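Local coordinates for beta carbonic anhydrase (Burkholderia pseudomallei, PDB 6YJN), which probably catalyses the reversible interconversion of carbon dioxide and hydrogencarbonate, using one zinc ion per subunit of a tetramer, at residues 84-87 against 88-92; 121-124 against 125-128; 170-173 against 174-177. One frame throughout, in Å; residues are numbered along the deposited sequence.

In the fold
All three contacts are local turns that follow one another along the chain, so none closes a long loop and none nests in or crosses another. Interaction 1 forms the C-terminal part of helix 79-92, which packs on strands 41-46 and 64-69 of the central sheet. Interaction 2 lies in helix 120-133, beside helix 106-112 and at contacts with two other subunits; its nearest atoms are about 11 Å from those of interaction 1. Interaction 3 ends helix 167-174 ahead of strand 180-186. Interactions 1 and 3 meet: Asp90 pairs with Arg175, Val89 O probably bonds Gln177 NE2, and Val89 packs on Ala172, tying helix 79-92 to the end of helix 167-174 and the loop that follows.

Interaction 1 of 3, residues 84-87 against 88-92; sequences VIQF and AVDLL
Gln86 and Asp90 form an i to i+4 side-chain pair on helix 79-92: Gln86 NE2 donates to Asp90 OD2 at 2.9 Å. OD2 is met on its anti side but from out of the carboxylate plane, while it lies close to the plane of the amide; the two flat groups stand 80° apart. Gln86 CG lies anti to the backbone nitrogen (chi1 -175°) and the chain then bends at chi2 (-86°), turning the amide toward Asp90. NE2 also donates to Val117 O of the second subunit, its stronger partner, and OE1 accepts from Ala120 N of that subunit, so the helix takes part in that interface. Asp90 OD1 goes to Arg175 in a salt bridge. Along the main chain, Ala88 N donates to Val84 O (2.7 Å), Val89 N to Ile85 O (2.8 Å, almost straight) and Asp90 N to Gln86 O (3.0 Å). Phe87 O takes Leu91 N at 3.3 Å and, weakly, Leu92 N, as the turn widens to pi type. On the apolar side Leu91 CD2 sits over one face of the Phe87 ring, 4.0 Å from its centroid, a CH-pi contact, with Leu92 CG at the ring edge. Both heteroatoms of the buried Gln86 amide are thus bonded, and the Asp90 carboxylate, held through both oxygens, probably keeps its negative charge.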
loop_
_atom_site.group_PDB
_atom_site.type_symbol
_atom_site.label_atom_id
_atom_site.label_comp_id
_atom_site.label_asym_id
_atom_site.label_seq_id
_atom_site.Cartn_x
_atom_site.Cartn_y
_atom_site.Cartn_z
ATOM N N VAL A 84 3.603 -11.148 4.321
ATOM C CA VAL A 84 4.701 -11.904 4.908
ATOM C C VAL A 84 4.268 -12.495 6.255
ATOM O O VAL A 84 4.469 -13.689 6.500
ATOM C CB VAL A 84 5.981 -11.046 5.022
ATOM C CG1 VAL A 84 7.077 -11.744 5.800
ATOM C CG2 VAL A 84 6.524 -10.600 3.669
ATOM N N ILE A 85 3.628 -11.671 7.100
ATOM C CA ILE A 85 3.290 -12.056 8.467
ATOM C C ILE A 85 2.164 -13.086 8.487
ATOM O O ILE A 85 2.270 -14.110 9.169
ATOM C CB ILE A 85 2.958 -10.832 9.337
ATOM C CG1 ILE A 85 4.134 -9.856 9.395
ATOM C CG2 ILE A 85 2.464 -11.225 10.723
ATOM C CD1 ILE A 85 3.714 -8.422 9.661
ATOM N N GLN A 86 1.073 -12.791 7.773
ATOM C CA GLN A 86 -0.013 -13.748 7.679
ATOM C C GLN A 86 0.512 -15.077 7.126
ATOM O O GLN A 86 0.043 -16.143 7.522
ATOM C CB GLN A 86 -1.173 -13.166 6.878
ATOM C CG GLN A 86 -2.388 -14.086 6.840
ATOM C CD GLN A 86 -2.321 -15.109 5.727
ATOM O OE1 GLN A 86 -1.747 -14.853 4.665
ATOM N NE2 GLN A 86 -2.911 -16.273 5.968
ATOM N N PHE A 87 1.521 -15.014 6.248
ATOM C CA PHE A 87 2.106 -16.214 5.676
ATOM C C PHE A 87 2.995 -16.929 6.701
ATOM O O PHE A 87 2.974 -18.153 6.812
ATOM C CB PHE A 87 2.894 -15.842 4.420
ATOM C CG PHE A 87 3.219 -16.964 3.461
ATOM C CD1 PHE A 87 4.133 -17.959 3.798
ATOM C CD2 PHE A 87 2.651 -16.992 2.189
ATOM C CE1 PHE A 87 4.441 -18.968 2.895
ATOM C CE2 PHE A 87 2.975 -17.992 1.281
ATOM C CZ PHE A 87 3.873 -18.977 1.637
ATOM N N ALA A 88 3.791 -16.164 7.448
ATOM C CA ALA A 88 4.683 -16.770 8.416
ATOM C C ALA A 88 3.902 -17.409 9.568
ATOM O O ALA A 88 4.183 -18.538 9.960
ATOM C CB ALA A 88 5.660 -15.728 8.892
ATOM N N VAL A 89 2.937 -16.670 10.123
ATOM C CA VAL A 89 2.152 -17.086 11.280
ATOM C C VAL A 89 1.136 -18.172 10.900
ATOM O O VAL A 89 1.150 -19.270 11.463
ATOM C CB VAL A 89 1.422 -15.877 11.901
ATOM C CG1 VAL A 89 0.540 -16.263 13.075
ATOM C CG2 VAL A 89 2.356 -14.742 12.269
ATOM N N ASP A 90 0.213 -17.832 9.985
ATOM C CA ASP A 90 -0.934 -18.674 9.678
ATOM C C ASP A 90 -0.507 -19.964 8.984
ATOM O O ASP A 90 -1.150 -20.990 9.164
ATOM C CB ASP A 90 -1.946 -17.978 8.770
ATOM C CG ASP A 90 -2.825 -16.956 9.464
ATOM O OD1 ASP A 90 -2.609 -16.691 10.673
ATOM O OD2 ASP A 90 -3.723 -16.429 8.780
ATOM N N LEU A 91 0.565 -19.920 8.194
ATOM C CA LEU A 91 0.878 -21.077 7.378
ATOM C C LEU A 91 2.211 -21.715 7.757
ATOM O O LEU A 91 2.465 -22.874 7.446
ATOM C CB LEU A 91 0.910 -20.673 5.904
ATOM C CG LEU A 91 1.078 -21.853 4.952
ATOM C CD1 LEU A 91 -0.284 -22.333 4.482
ATOM C CD2 LEU A 91 1.983 -21.497 3.779
ATOM N N LEU A 92 3.120 -20.957 8.344
ATOM C CA LEU A 92 4.381 -21.616 8.619
ATOM C C LEU A 92 4.403 -21.960 10.092
ATOM O O LEU A 92 5.290 -22.677 10.559
ATOM C CB LEU A 92 5.548 -20.726 8.192
ATOM C CG LEU A 92 5.655 -20.567 6.679
ATOM C CD1 LEU A 92 7.029 -20.056 6.264
ATOM C CD2 LEU A 92 5.339 -21.892 5.999
#

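Interaction 2 of 3, residues 121-124 against 125-128; sequences DNWL and HHVQ
Trp123 and His126 form an edge-to-face aromatic pair one turn apart on helix 120-133, a helix of the beta-class carbonic anhydrase fold that leans on helix 106-112 near the zinc site. The edge of the His126 imidazole is directed at the face of the indole; the centroid of its six-membered ring is 5.7 Å from that of the imidazole, and the planes are 84° apart. Chi1 of -175° carries the indole anti to the backbone nitrogen of Trp123.

Main-chain hydrogen bonds here mix two spacings. His125 N donates to Asn122 O at 3.1 Å and only weakly to Asp121 O; His126 N donates to Trp123 O at 3.2 Å. Leu124 O is shared, accepting from Val127 N at 2.7 Å and from Gln128 N at 2.9 Å, the second bond being the straighter.

The polar ends of the side chains bind partners beyond the two segments. Asp121 OD2 accepts from Val117 N and Gly118 N just before the helix, and Asn122 OD1 accepts from Thr167 N of the third subunit. His126 NE2 bonds Thr77 OG1 of the third subunit, whose His76 ring also meets the rings of His125 and His126; the helix therefore contributes to a subunit interface.

Apolar contacts join this helix to helix 106-112: Leu124 rests on Ala110 and Val127 on Ala111, and the side chain of Leu124 comes about 8 Å from the zinc ion.

Carbonyl oxygens also touch the imidazoles. Trp123 O is 3.0 Å from His126 CD2. Asp121 O lies over one face of the His125 ring, offset toward the rim, and is 3.3 Å from His125 CD2.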
loop_
_atom_site.group_PDB
_atom_site.type_symbol
_atom_site.label_atom_id
_atom_site.label_comp_id
_atom_site.label_asym_id
_atom_site.label_seq_id
_atom_site.Cartn_x
_atom_site.Cartn_y
_atom_site.Cartn_z
ATOM N N ASP A 121 11.219 9.625 1.804
ATOM C CA ASP A 121 10.927 10.552 2.885
ATOM C C ASP A 121 9.570 10.182 3.466
ATOM O O ASP A 121 9.415 10.156 4.685
ATOM C CB ASP A 121 11.000 12.019 2.458
ATOM C CG ASP A 121 12.389 12.449 2.020
ATOM O OD1 ASP A 121 13.369 11.859 2.521
ATOM O OD2 ASP A 121 12.482 13.355 1.165
ATOM N N ASN A 122 8.629 9.856 2.570
ATOM C CA ASN A 122 7.278 9.474 2.944
ATOM C C ASN A 122 7.355 8.267 3.865
ATOM O O ASN A 122 6.734 8.262 4.930
ATOM C CB ASN A 122 6.385 9.227 1.727
ATOM C CG ASN A 122 6.263 10.440 0.823
ATOM O OD1 ASN A 122 5.675 11.461 1.194
ATOM N ND2 ASN A 122 6.825 10.339 -0.370
ATOM N N TRP A 123 8.154 7.270 3.459
ATOM C CA TRP A 123 8.237 6.040 4.228
ATOM C C TRP A 123 8.839 6.358 5.600
ATOM O O TRP A 123 8.325 5.913 6.614
ATOM C CB TRP A 123 8.943 4.905 3.439
ATOM C CG TRP A 123 8.960 3.561 4.108
ATOM C CD1 TRP A 123 9.905 3.093 4.977
ATOM C CD2 TRP A 123 8.005 2.492 3.968
ATOM N NE1 TRP A 123 9.601 1.829 5.407
ATOM C CE2 TRP A 123 8.430 1.438 4.815
ATOM C CE3 TRP A 123 6.836 2.313 3.225
ATOM C CZ2 TRP A 123 7.720 0.244 4.942
ATOM C CZ3 TRP A 123 6.124 1.142 3.378
ATOM C CH2 TRP A 123 6.562 0.118 4.213
ATOM N N LEU A 124 9.863 7.208 5.650
ATOM C CA LEU A 124 10.553 7.461 6.906
ATOM C C LEU A 124 9.697 8.276 7.878
ATOM O O LEU A 124 10.003 8.371 9.064
ATOM C CB LEU A 124 11.850 8.199 6.592
ATOM C CG LEU A 124 12.863 7.400 5.783
ATOM C CD1 LEU A 124 13.939 8.322 5.239
ATOM C CD2 LEU A 124 13.479 6.272 6.597
ATOM N N HIS A 125 8.634 8.884 7.363
ATOM C CA HIS A 125 7.743 9.640 8.219
ATOM C C HIS A 125 7.294 8.760 9.372
ATOM O O HIS A 125 7.182 9.230 10.505
ATOM C CB HIS A 125 6.558 10.179 7.428
ATOM C CG HIS A 125 6.882 11.433 6.694
ATOM N ND1 HIS A 125 7.468 12.517 7.315
ATOM C CD2 HIS A 125 6.684 11.789 5.404
ATOM C CE1 HIS A 125 7.628 13.487 6.432
ATOM N NE2 HIS A 125 7.144 13.067 5.247
ATOM N N HIS A 126 7.088 7.481 9.051
ATOM C CA HIS A 126 6.738 6.473 10.033
ATOM C C HIS A 126 7.704 6.514 11.219
ATOM O O HIS A 126 7.293 6.385 12.373
ATOM C CB HIS A 126 6.634 5.103 9.363
ATOM C CG HIS A 126 5.571 5.041 8.312
ATOM N ND1 HIS A 126 4.243 5.343 8.572
ATOM C CD2 HIS A 126 5.621 4.703 6.999
ATOM C CE1 HIS A 126 3.533 5.192 7.462
ATOM N NE2 HIS A 126 4.354 4.805 6.484
ATOM N N VAL A 127 8.986 6.736 10.925
ATOM C CA VAL A 127 10.028 6.703 11.931
ATOM C C VAL A 127 10.102 8.067 12.614
ATOM O O VAL A 127 10.301 8.161 13.828
ATOM C CB VAL A 127 11.356 6.296 11.278
ATOM C CG1 VAL A 127 12.550 6.548 12.180
ATOM C CG2 VAL A 127 11.307 4.852 10.795
ATOM N N GLN A 128 9.901 9.129 11.832
ATOM C CA GLN A 128 9.765 10.444 12.435
ATOM C C GLN A 128 8.645 10.417 13.489
ATOM O O GLN A 128 8.687 11.151 14.484
ATOM C CB GLN A 128 9.567 11.489 11.334
ATOM C CG GLN A 128 10.854 11.891 10.635
ATOM C CD GLN A 128 10.601 12.677 9.370
ATOM O OE1 GLN A 128 10.761 12.190 8.246
ATOM N NE2 GLN A 128 10.171 13.914 9.547
#

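Interaction 3 of 3, residues 170-173 against 174-177; sequences NDAW and ARGQ
Arg175 folds its side chain back over the last turn of helix 167-174, against Asp171 and Ala172. Arg175 CB starts 3.4 Å from Asp171 O, the same oxygen that accepts Arg175 N, and CG follows at 3.5 Å from Ala172 O. A bend at chi3 (140°) then brings the guanidinium round, with NE giving a weak bond to Gln177 OE1. At CZ the flat group lies across Ala172, whose CA sits over one face toward the rim, 3.4 Å from Arg175 CZ. Arg175 NH1 comes 3.1 Å from Asp171 O, but its N-H is not aimed well enough for a hydrogen bond. Arg175 NH2 rests 3.5 Å from Ala172 CB. Arg175 NH2 also donates to Gln177 OE1 at 3.3 Å, from above the amide carbonyl plane. Its stronger partner is Asp90 OD1, in a salt bridge, and Gln177 NE2 donates to Val89 O on helix 79-92. Trp173 NE1 bonds Leu179 O. Gly176 (phi 91°) holds C', just after the cap residue Arg175, where a CB would press on the preceding carbonyl oxygen; its N bonds Trp173 O (2.8 Å), resembling a Schellman-type C-cap.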
loop_
_atom_site.group_PDB
_atom_site.type_symbol
_atom_site.label_atom_id
_atom_site.label_comp_id
_atom_site.label_asym_id
_atom_site.label_seq_id
_atom_site.Cartn_x
_atom_site.Cartn_y
_atom_site.Cartn_z
ATOM N N ASN A 170 -3.504 -10.959 16.457
ATOM C CA ASN A 170 -4.556 -10.994 17.462
ATOM C C ASN A 170 -5.428 -12.227 17.281
ATOM O O ASN A 170 -5.837 -12.845 18.256
ATOM C CB ASN A 170 -5.405 -9.730 17.472
ATOM C CG ASN A 170 -4.822 -8.673 18.383
ATOM O OD1 ASN A 170 -4.737 -8.874 19.594
ATOM N ND2 ASN A 170 -4.412 -7.551 17.809
ATOM N N ASP A 171 -5.686 -12.576 16.021
ATOM C CA ASP A 171 -6.489 -13.727 15.663
ATOM C C ASP A 171 -5.794 -15.023 16.068
ATOM O O ASP A 171 -6.446 -15.973 16.489
ATOM C CB ASP A 171 -6.766 -13.720 14.163
ATOM C CG ASP A 171 -7.888 -12.775 13.788
ATOM O OD1 ASP A 171 -8.573 -12.272 14.720
ATOM O OD2 ASP A 171 -8.069 -12.548 12.567
ATOM N N ALA A 172 -4.473 -15.073 15.884
ATOM C CA ALA A 172 -3.703 -16.264 16.197
ATOM C C ALA A 172 -3.816 -16.560 17.688
ATOM O O ALA A 172 -4.043 -17.713 18.066
ATOM C CB ALA A 172 -2.269 -16.096 15.769
ATOM N N TRP A 173 -3.655 -15.499 18.502
ATOM C CA TRP A 173 -3.820 -15.569 19.946
ATOM C C TRP A 173 -5.258 -15.969 20.263
ATOM O O TRP A 173 -5.491 -16.945 20.974
ATOM C CB TRP A 173 -3.398 -14.264 20.643
ATOM C CG TRP A 173 -1.921 -13.989 20.605
ATOM C CD1 TRP A 173 -0.916 -14.903 20.444
ATOM C CD2 TRP A 173 -1.271 -12.709 20.738
ATOM N NE1 TRP A 173 0.306 -14.282 20.461
ATOM C CE2 TRP A 173 0.121 -12.939 20.645
ATOM C CE3 TRP A 173 -1.722 -11.396 20.924
ATOM C CZ2 TRP A 173 1.055 -11.905 20.727
ATOM C CZ3 TRP A 173 -0.794 -10.378 21.008
ATOM C CH2 TRP A 173 0.574 -10.625 20.900
ATOM N N ALA A 174 -6.218 -15.244 19.682
ATOM C CA ALA A 174 -7.622 -15.600 19.806
ATOM C C ALA A 174 -7.794 -17.110 19.642
ATOM O O ALA A 174 -8.480 -17.732 20.449
ATOM C CB ALA A 174 -8.450 -14.840 18.796
ATOM N N ARG A 175 -7.155 -17.687 18.611
ATOM C CA ARG A 175 -7.400 -19.071 18.232
ATOM C C ARG A 175 -6.426 -20.020 18.937
ATOM O O ARG A 175 -6.300 -21.186 18.553
ATOM C CB ARG A 175 -7.429 -19.242 16.709
ATOM C CG ARG A 175 -6.129 -19.734 16.093
ATOM C CD ARG A 175 -6.250 -19.924 14.594
ATOM N NE ARG A 175 -5.008 -19.445 14.006
ATOM C CZ ARG A 175 -4.766 -18.187 13.636
ATOM N NH1 ARG A 175 -5.700 -17.257 13.763
ATOM N NH2 ARG A 175 -3.591 -17.872 13.123
ATOM N N GLY A 176 -5.745 -19.512 19.973
ATOM C CA GLY A 176 -4.946 -20.339 20.863
ATOM C C GLY A 176 -3.485 -20.473 20.432
ATOM O O GLY A 176 -2.617 -20.705 21.267
ATOM N N GLN A 177 -3.221 -20.316 19.131
ATOM C CA GLN A 177 -1.914 -20.589 18.558
ATOM C C GLN A 177 -0.832 -19.846 19.338
ATOM O O GLN A 177 -0.868 -18.619 19.430
ATOM C CB GLN A 177 -1.876 -20.231 17.069
ATOM C CG GLN A 177 -0.625 -20.747 16.364
ATOM C CD GLN A 177 -0.592 -20.398 14.898
ATOM O OE1 GLN A 177 -1.627 -20.223 14.254
ATOM N NE2 GLN A 177 0.608 -20.275 14.354
#